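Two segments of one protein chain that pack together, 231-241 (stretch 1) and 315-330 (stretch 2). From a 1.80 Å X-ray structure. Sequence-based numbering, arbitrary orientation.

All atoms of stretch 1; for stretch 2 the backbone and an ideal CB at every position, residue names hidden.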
# COMPACT_ATOMS: atom_id res chain seq x y z
N PRO C 231 -12.42 18.27 -11.70
CA PRO C 231 -13.04 18.81 -10.49
C PRO C 231 -12.85 20.32 -10.39
O PRO C 231 -12.07 20.81 -9.57
CB PRO C 231 -12.35 18.04 -9.37
CG PRO C 231 -11.00 17.76 -9.93
CD PRO C 231 -11.30 17.38 -11.36
N TRP C 232 -13.56 21.06 -11.23
CA TRP C 232 -13.47 22.51 -11.25
C TRP C 232 -13.92 23.14 -9.94
O TRP C 232 -14.85 22.65 -9.29
CB TRP C 232 -14.32 23.09 -12.39
CG TRP C 232 -13.95 22.56 -13.75
CD1 TRP C 232 -14.69 21.71 -14.52
CD2 TRP C 232 -12.76 22.84 -14.48
NE1 TRP C 232 -14.03 21.44 -15.69
CE2 TRP C 232 -12.84 22.12 -15.69
CE3 TRP C 232 -11.62 23.62 -14.22
CZ2 TRP C 232 -11.82 22.17 -16.66
CZ3 TRP C 232 -10.61 23.67 -15.18
CH2 TRP C 232 -10.72 22.94 -16.39
N GLN C 233 -13.27 24.22 -9.55
CA GLN C 233 -13.62 24.93 -8.33
C GLN C 233 -13.25 26.40 -8.46
O GLN C 233 -12.23 26.75 -9.07
CB GLN C 233 -12.90 24.33 -7.12
CG GLN C 233 -11.38 24.29 -7.26
CD GLN C 233 -10.71 23.61 -6.08
OE1 GLN C 233 -9.54 23.21 -6.16
NE2 GLN C 233 -11.43 23.49 -4.97
N HIS C 234 -14.08 27.27 -7.90
CA HIS C 234 -13.81 28.70 -7.96
C HIS C 234 -12.53 28.93 -7.17
O HIS C 234 -12.29 28.29 -6.14
CB HIS C 234 -14.97 29.49 -7.35
CG HIS C 234 -14.89 30.96 -7.58
ND1 HIS C 234 -14.05 31.78 -6.85
CD2 HIS C 234 -15.52 31.76 -8.47
CE1 HIS C 234 -14.17 33.03 -7.28
NE2 HIS C 234 -15.06 33.04 -8.26
N VAL C 235 -11.70 29.85 -7.66
CA VAL C 235 -10.43 30.16 -7.02
C VAL C 235 -10.53 30.46 -5.53
O VAL C 235 -9.62 30.16 -4.77
CB VAL C 235 -9.72 31.33 -7.76
CG1 VAL C 235 -10.60 32.58 -7.73
CG2 VAL C 235 -8.36 31.60 -7.13
N LEU C 236 -11.64 31.05 -5.09
CA LEU C 236 -11.78 31.36 -3.68
C LEU C 236 -11.97 30.13 -2.78
O LEU C 236 -11.72 30.20 -1.58
CB LEU C 236 -12.95 32.34 -3.47
CG LEU C 236 -12.80 33.69 -4.18
CD1 LEU C 236 -14.03 34.55 -3.92
CD2 LEU C 236 -11.53 34.40 -3.68
N GLU C 237 -12.39 29.01 -3.36
CA GLU C 237 -12.59 27.79 -2.58
C GLU C 237 -11.28 27.28 -1.96
O GLU C 237 -11.18 27.16 -0.74
CB GLU C 237 -13.24 26.71 -3.45
CG GLU C 237 -14.58 27.15 -4.07
CD GLU C 237 -15.80 26.84 -3.19
OE1 GLU C 237 -15.74 27.04 -1.95
OE2 GLU C 237 -16.83 26.41 -3.75
N PRO C 238 -10.27 26.95 -2.79
CA PRO C 238 -9.04 26.48 -2.15
C PRO C 238 -8.38 27.58 -1.32
O PRO C 238 -7.80 27.31 -0.27
CB PRO C 238 -8.17 26.04 -3.33
CG PRO C 238 -8.68 26.90 -4.47
CD PRO C 238 -10.17 26.85 -4.25
N LEU C 239 -8.48 28.83 -1.78
CA LEU C 239 -7.87 29.94 -1.04
C LEU C 239 -8.47 30.04 0.36
O LEU C 239 -7.75 30.34 1.32
CB LEU C 239 -8.06 31.26 -1.80
CG LEU C 239 -6.92 31.63 -2.76
CD1 LEU C 239 -6.62 30.49 -3.71
CD2 LEU C 239 -7.28 32.90 -3.53
N SER C 240 -9.77 29.79 0.50
CA SER C 240 -10.38 29.86 1.82
C SER C 240 -9.73 28.78 2.68
O SER C 240 -9.51 28.99 3.87
CB SER C 240 -11.90 29.64 1.74
OG SER C 240 -12.24 28.34 1.28
N GLY C 241 -9.41 27.65 2.07
CA GLY C 241 -8.76 26.58 2.81
C GLY C 241 -7.35 26.97 3.23
O GLY C 241 -6.93 26.67 4.34
N UNK C 315 -12.22 21.61 9.47
CA UNK C 315 -13.60 22.06 9.46
C UNK C 315 -13.84 22.81 8.17
O UNK C 315 -14.76 23.63 8.07
CB UNK C 315 -13.92 22.93 10.68
N UNK C 316 -13.01 22.54 7.17
CA UNK C 316 -13.13 23.19 5.86
C UNK C 316 -14.24 22.57 5.03
O UNK C 316 -14.56 21.39 5.19
CB UNK C 316 -11.81 23.10 5.10
N UNK C 317 -14.82 23.36 4.13
CA UNK C 317 -15.88 22.90 3.25
C UNK C 317 -16.11 23.88 2.11
O UNK C 317 -16.14 25.10 2.32
CB UNK C 317 -17.17 22.69 4.04
N UNK C 318 -16.26 23.38 0.87
CA UNK C 318 -16.50 24.28 -0.26
C UNK C 318 -17.84 24.98 -0.06
O UNK C 318 -18.70 24.48 0.67
CB UNK C 318 -16.48 23.52 -1.59
N UNK C 319 -18.03 26.12 -0.71
CA UNK C 319 -19.25 26.89 -0.54
C UNK C 319 -20.11 27.06 -1.78
O UNK C 319 -21.32 27.26 -1.67
CB UNK C 319 -18.88 28.28 -0.01
N UNK C 320 -19.50 26.98 -2.96
CA UNK C 320 -20.25 27.15 -4.20
C UNK C 320 -20.23 25.94 -5.13
O UNK C 320 -19.18 25.37 -5.41
CB UNK C 320 -19.70 28.36 -4.95
N UNK C 321 -21.41 25.56 -5.63
CA UNK C 321 -21.47 24.45 -6.57
C UNK C 321 -20.93 25.04 -7.86
O UNK C 321 -20.66 26.24 -7.93
CB UNK C 321 -22.88 23.87 -6.73
N UNK C 322 -20.76 24.22 -8.89
CA UNK C 322 -20.21 24.72 -10.14
C UNK C 322 -21.08 25.80 -10.79
O UNK C 322 -20.57 26.84 -11.20
CB UNK C 322 -20.02 23.56 -11.12
N UNK C 323 -22.39 25.55 -10.87
CA UNK C 323 -23.31 26.51 -11.47
C UNK C 323 -23.14 27.90 -10.87
O UNK C 323 -23.03 28.88 -11.59
CB UNK C 323 -24.75 26.04 -11.29
N UNK C 324 -23.14 27.97 -9.54
CA UNK C 324 -22.98 29.24 -8.86
C UNK C 324 -21.66 29.87 -9.30
O UNK C 324 -21.60 31.06 -9.66
CB UNK C 324 -23.03 29.06 -7.34
N UNK C 325 -20.60 29.07 -9.29
CA UNK C 325 -19.27 29.53 -9.68
C UNK C 325 -19.24 30.05 -11.12
O UNK C 325 -18.68 31.13 -11.38
CB UNK C 325 -18.26 28.39 -9.52
N UNK C 326 -19.83 29.32 -12.05
CA UNK C 326 -19.86 29.74 -13.45
C UNK C 326 -20.62 31.06 -13.60
O UNK C 326 -20.29 31.89 -14.45
CB UNK C 326 -20.50 28.66 -14.32
N UNK C 327 -21.66 31.24 -12.80
CA UNK C 327 -22.45 32.46 -12.85
C UNK C 327 -21.55 33.64 -12.45
O UNK C 327 -21.57 34.68 -13.10
CB UNK C 327 -23.67 32.36 -11.94
N UNK C 328 -20.77 33.46 -11.39
CA UNK C 328 -19.85 34.51 -10.96
C UNK C 328 -18.77 34.80 -12.01
O UNK C 328 -18.38 35.96 -12.19
CB UNK C 328 -19.19 34.11 -9.64
N UNK C 329 -18.30 33.75 -12.70
CA UNK C 329 -17.26 33.87 -13.73
C UNK C 329 -17.73 34.77 -14.86
O UNK C 329 -17.05 35.73 -15.24
CB UNK C 329 -16.88 32.49 -14.28
N UNK C 330 -18.89 34.45 -15.41
CA UNK C 330 -19.44 35.22 -16.51
C UNK C 330 -19.68 36.65 -16.05
O UNK C 330 -19.39 37.61 -16.77
CB UNK C 330 -20.73 34.59 -17.03

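Position 315 has a positive phi of 73° and no atom of stretch 1 near its CB. That backbone favours a residue without a side chain, and Gly315 is the first residue past the preceding helix to leave helical phi/psi.

At 316 the CB points toward stretch 1, yet the ideal CB is still 5.2 Å from Gly241 CA. A long or broad side chain is needed to cross the gap, and beyond it lie the hydroxyl of Ser240 and the carbonyl of Glu237, so a large residue ending in a donor would suit. With chi1 in t, the indole of Trp316 reaches the helix edge-on, and Trp316 NE1 donates to Ser240 OG at 3.1 Å, while Ser240 OG in turn donates to Glu237 O at 2.6 Å. Gly241 leaves room for the ring: an ideal CB on Gly241 would lie 3.3 Å from Trp316 NE1.

Position 317 points away, and almost any residue would do. It is His317, whose carbonyl O accepts from a water that also donates to Ser240 OG.

From 318 to 320 the backbone passes the carboxylate of Glu237, and two amides face it. The ideal CB of 318 lies sideways, 3.6 Å from Glu237 OE1, so a compact side chain without negative charge is suitable, and no amide proton is required. Pro318 fits, with Pro318 CA 3.3 Å from Glu237 OE1.

At 319 the amide is used: the N of 319 donates to Glu237 OE1 at 2.8 Å, a bond proline could not make. The sideways CB near a carboxylate would accept many residues, a basic one among them. Arg319 is found; it makes no salt bridge to Glu237, and its NE instead donates to the water at Ser240 OG.

Position 320 supplies the second amide, its N donating to Glu237 OE2 at 2.8 Å, so the carboxylate is gripped by successive backbone donors. Its CB points toward stretch 1, with the His234 imidazole and Leu236 beyond; a large apolar or aromatic side chain is called for. Trp320 sets its edge against the face of His234, the planes at 81° and Trp320 CZ3 3.5 Å from His234 CD2, while Trp320 CH2 lies 4.4 Å from Leu236 CD1.

Position 321 points away just before a helix, where Asn, Asp, Ser or Thr can cap. Asn321 OD1 accepts from the N of 324 at 2.7 Å, a capping bond.

At 322 the CB is sideways, but a flexible apolar chain could reach Trp232. Leu322 does so, CD1 lying 3.9 Å from Trp232 CB. Positions 323 and 324 are out of reach and tolerant: Asn323 and Thr324.

Position 325 points at His234, its ideal CB 4.1 Å from His234 CB, so a small or medium side chain is preferred. Thr325 OG1 approaches His234 CB at 3.5 Å and shares a water with His234 N and Glu237 OE2.

Position 326 points away and 327 is out of reach, so both tolerate many residues: Leu326 and Glu327. At 328 the ideal CB is 4.5 Å from His234 NE2; many residues would do if the chain turns off after CB, and Tyr328 leads its ring away. At 329 a branched apolar chain can reach in from the side; Ile329 CD1 comes 3.8 Å from His234 CD2. Position 330 is out of reach: Val330.

Stretch 2 315-330: GWHPRWNLNTTLEYIV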
# COMPACT_ATOMS: atom_id res chain seq x y z
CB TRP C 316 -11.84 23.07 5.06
CG TRP C 316 -11.92 23.77 3.74
CD1 TRP C 316 -11.85 25.12 3.51
CD2 TRP C 316 -12.14 23.16 2.45
NE1 TRP C 316 -12.01 25.39 2.18
CE2 TRP C 316 -12.19 24.21 1.50
CE3 TRP C 316 -12.30 21.84 2.02
CZ2 TRP C 316 -12.40 23.97 0.13
CZ3 TRP C 316 -12.51 21.60 0.65
CH2 TRP C 316 -12.55 22.66 -0.27
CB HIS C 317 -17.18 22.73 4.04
CG HIS C 317 -17.68 24.00 4.64
ND1 HIS C 317 -16.97 24.72 5.58
CD2 HIS C 317 -18.82 24.70 4.42
CE1 HIS C 317 -17.64 25.81 5.91
NE2 HIS C 317 -18.77 25.82 5.22
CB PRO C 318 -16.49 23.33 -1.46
CG PRO C 318 -16.92 22.02 -0.89
CD PRO C 318 -16.18 21.98 0.42
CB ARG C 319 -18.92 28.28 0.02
CG ARG C 319 -18.02 28.25 1.23
CD ARG C 319 -17.80 29.65 1.78
NE ARG C 319 -16.83 29.62 2.87
CZ ARG C 319 -16.63 30.60 3.74
NH1 ARG C 319 -17.35 31.72 3.65
NH2 ARG C 319 -15.72 30.46 4.69
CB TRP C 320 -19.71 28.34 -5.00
CG TRP C 320 -19.81 29.67 -4.31
CD1 TRP C 320 -20.60 30.00 -3.25
CD2 TRP C 320 -19.12 30.87 -4.69
NE1 TRP C 320 -20.45 31.34 -2.94
CE2 TRP C 320 -19.55 31.89 -3.81
CE3 TRP C 320 -18.18 31.18 -5.69
CZ2 TRP C 320 -19.07 33.21 -3.90
CZ3 TRP C 320 -17.71 32.49 -5.78
CH2 TRP C 320 -18.16 33.49 -4.89
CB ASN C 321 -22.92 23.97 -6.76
CG ASN C 321 -23.85 25.07 -7.20
OD1 ASN C 321 -23.63 25.72 -8.22
ND2 ASN C 321 -24.90 25.30 -6.43
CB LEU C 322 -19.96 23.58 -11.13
CG LEU C 322 -19.09 23.99 -12.33
CD1 LEU C 322 -17.81 24.64 -11.83
CD2 LEU C 322 -18.78 22.78 -13.19
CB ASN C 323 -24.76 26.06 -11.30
CG ASN C 323 -25.06 24.75 -12.01
OD1 ASN C 323 -26.22 24.37 -12.17
ND2 ASN C 323 -24.01 24.06 -12.44
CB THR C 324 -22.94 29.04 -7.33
OG1 THR C 324 -24.19 28.50 -6.89
CG2 THR C 324 -22.67 30.35 -6.62
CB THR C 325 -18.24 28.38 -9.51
OG1 THR C 325 -18.06 28.15 -8.10
CG2 THR C 325 -16.90 28.74 -10.15
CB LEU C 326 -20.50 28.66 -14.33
CG LEU C 326 -19.70 27.37 -14.53
CD1 LEU C 326 -20.51 26.37 -15.34
CD2 LEU C 326 -18.39 27.70 -15.24
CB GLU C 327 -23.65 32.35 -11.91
CG GLU C 327 -24.44 33.64 -11.73
CD GLU C 327 -25.81 33.39 -11.16
OE1 GLU C 327 -26.76 33.20 -11.95
OE2 GLU C 327 -25.95 33.37 -9.92
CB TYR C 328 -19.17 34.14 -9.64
CG TYR C 328 -19.98 34.40 -8.38
CD1 TYR C 328 -20.73 33.39 -7.77
CD2 TYR C 328 -19.97 35.67 -7.78
CE1 TYR C 328 -21.44 33.63 -6.59
CE2 TYR C 328 -20.68 35.92 -6.60
CZ TYR C 328 -21.42 34.90 -6.02
OH TYR C 328 -22.12 35.15 -4.86
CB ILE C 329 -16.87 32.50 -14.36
CG1 ILE C 329 -16.49 31.50 -13.27
CG2 ILE C 329 -15.74 32.68 -15.36
CD1 ILE C 329 -15.50 32.02 -12.29
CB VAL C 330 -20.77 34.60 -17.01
CG1 VAL C 330 -21.43 35.52 -18.03
CG2 VAL C 330 -20.49 33.24 -17.64
O HOH W 1 -16.63 26.41 -6.74
O HOH W 2 -14.80 27.53 2.99
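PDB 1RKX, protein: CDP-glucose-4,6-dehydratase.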